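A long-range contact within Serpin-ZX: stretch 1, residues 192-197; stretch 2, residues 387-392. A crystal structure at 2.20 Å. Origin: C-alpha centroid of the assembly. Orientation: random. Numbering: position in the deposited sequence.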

# COMPACT_ATOMS: atom_id res chain seq x y z
N GLU A 192 25.16 4.77 -11.12
CA GLU A 192 24.54 3.81 -12.02
C GLU A 192 23.51 2.90 -11.34
O GLU A 192 23.81 2.24 -10.34
CB GLU A 192 25.61 2.96 -12.72
CG GLU A 192 26.53 3.77 -13.64
CD GLU A 192 25.77 4.67 -14.63
OE1 GLU A 192 25.18 4.14 -15.60
OE2 GLU A 192 25.77 5.91 -14.45
N PHE A 193 22.30 2.87 -11.89
CA PHE A 193 21.29 1.90 -11.47
C PHE A 193 21.22 0.81 -12.53
O PHE A 193 21.19 1.09 -13.73
CB PHE A 193 19.93 2.58 -11.28
CG PHE A 193 18.87 1.68 -10.71
CD1 PHE A 193 18.62 1.66 -9.35
CD2 PHE A 193 18.14 0.85 -11.54
CE1 PHE A 193 17.66 0.82 -8.83
CE2 PHE A 193 17.17 0.01 -11.02
CZ PHE A 193 16.93 -0.01 -9.67
N HIS A 194 21.21 -0.44 -12.10
CA HIS A 194 21.22 -1.55 -13.05
C HIS A 194 19.81 -2.06 -13.29
O HIS A 194 19.19 -2.66 -12.39
CB HIS A 194 22.13 -2.70 -12.55
CG HIS A 194 23.57 -2.30 -12.39
ND1 HIS A 194 24.02 -1.56 -11.32
CD2 HIS A 194 24.65 -2.50 -13.18
CE1 HIS A 194 25.31 -1.34 -11.45
NE2 HIS A 194 25.72 -1.90 -12.57
N LEU A 195 19.30 -1.80 -14.49
CA LEU A 195 17.96 -2.21 -14.89
C LEU A 195 17.88 -3.73 -15.11
O LEU A 195 18.87 -4.37 -15.42
CB LEU A 195 17.56 -1.49 -16.17
CG LEU A 195 16.61 -0.29 -16.16
CD1 LEU A 195 16.81 0.64 -14.98
CD2 LEU A 195 16.76 0.48 -17.47
N LEU A 196 16.69 -4.29 -14.94
CA LEU A 196 16.48 -5.72 -15.16
C LEU A 196 16.72 -6.14 -16.63
O LEU A 196 17.09 -7.28 -16.91
CB LEU A 196 15.07 -6.13 -14.72
CG LEU A 196 14.76 -6.09 -13.22
CD1 LEU A 196 13.26 -6.25 -12.94
CD2 LEU A 196 15.58 -7.15 -12.47
N ASP A 197 16.51 -5.22 -17.56
CA ASP A 197 16.72 -5.53 -18.98
C ASP A 197 18.21 -5.60 -19.36
O ASP A 197 18.54 -5.73 -20.53
CB ASP A 197 15.96 -4.56 -19.90
CG ASP A 197 16.46 -3.14 -19.81
OD1 ASP A 197 17.53 -2.91 -19.19
OD2 ASP A 197 15.79 -2.24 -20.36
N GLN A 387 7.60 -1.91 -5.78
CA GLN A 387 8.90 -2.27 -6.30
C GLN A 387 9.46 -1.08 -7.06
O GLN A 387 8.73 -0.42 -7.79
CB GLN A 387 8.80 -3.48 -7.23
CG GLN A 387 8.21 -3.22 -8.61
CD GLN A 387 8.40 -4.43 -9.51
OE1 GLN A 387 8.79 -5.50 -9.03
NE2 GLN A 387 8.15 -4.27 -10.81
N VAL A 388 10.74 -0.80 -6.85
CA VAL A 388 11.46 0.22 -7.60
C VAL A 388 12.36 -0.51 -8.57
O VAL A 388 13.35 -1.14 -8.17
CB VAL A 388 12.30 1.13 -6.66
CG1 VAL A 388 13.03 2.20 -7.46
CG2 VAL A 388 11.41 1.78 -5.62
N VAL A 389 11.98 -0.49 -9.85
CA VAL A 389 12.77 -1.15 -10.89
C VAL A 389 13.44 -0.13 -11.79
O VAL A 389 14.33 -0.47 -12.56
CB VAL A 389 11.92 -2.14 -11.74
CG1 VAL A 389 11.49 -3.35 -10.90
CG2 VAL A 389 10.71 -1.43 -12.36
N ASP A 390 13.01 1.12 -11.69
CA ASP A 390 13.60 2.21 -12.46
C ASP A 390 13.34 3.54 -11.77
O ASP A 390 12.25 4.10 -11.89
CB ASP A 390 13.02 2.23 -13.88
CG ASP A 390 13.41 3.47 -14.66
OD1 ASP A 390 14.20 4.30 -14.16
OD2 ASP A 390 12.91 3.62 -15.79
N PRO A 391 14.35 4.06 -11.06
CA PRO A 391 14.28 5.28 -10.25
C PRO A 391 14.02 6.52 -11.09
O PRO A 391 13.60 7.54 -10.54
CB PRO A 391 15.68 5.41 -9.66
CG PRO A 391 16.40 4.19 -10.03
CD PRO A 391 15.73 3.58 -11.19
N LEU A 392 14.28 6.44 -12.40
CA LEU A 392 14.18 7.63 -13.25
C LEU A 392 12.77 7.86 -13.75
O LEU A 392 12.48 8.89 -14.38
CB LEU A 392 15.15 7.54 -14.44
CG LEU A 392 16.60 7.89 -14.13
CD1 LEU A 392 17.47 7.91 -15.40
CD2 LEU A 392 16.64 9.23 -13.43
O HOH W 1 14.64 -2.60 -14.09

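No direct hydrogen bond joins these two stretches; the polar link between their backbones is a single water. The water O accepts from Leu196 N at 2.8 Å and donates to Val389 O at 2.6 Å, bridging stretches whose nearest CA atoms, Leu195 CA and Val389 CA, stand 6.6 Å apart.

The rest is packing, centred on Phe193. Its CA-to-CB bond points toward the other stretch, and chi1 of -174° (t) extends the ring to Pro391. Pro391 CD lies 3.6 Å from the centroid of the Phe193 ring, 11° off the ring normal, which identifies a CH-pi contact over the face; Phe193 CD1 and Pro391 CG approach to 3.4 Å. The compact, puckered pyrrolidine presents CH groups to the aromatic face, and both residues are buried. Val389 O also lies 3.3 Å from Phe193 CE2, in an oblique position.

The CA-to-CB bonds of Leu195 and Leu196 run sideways, but their side-chain ends come nearer. Leu195, with chi1 between wells at -102°, brings CD1 to 3.6 Å from Val389 O, while Leu196 CD1 meets Val389 CG1 at 4.0 Å, an apolar contact beside the water bridge.

The CA-to-CB bond of Asp390 points away from the first stretch, and Asp390 OD1 accepts from Leu392 N at 2.8 Å (146°), a hydrogen bond that spans Pro391 within the second stretch. In total, 267 Å² is buried, with Phe193 contributing the largest share, 71 Å².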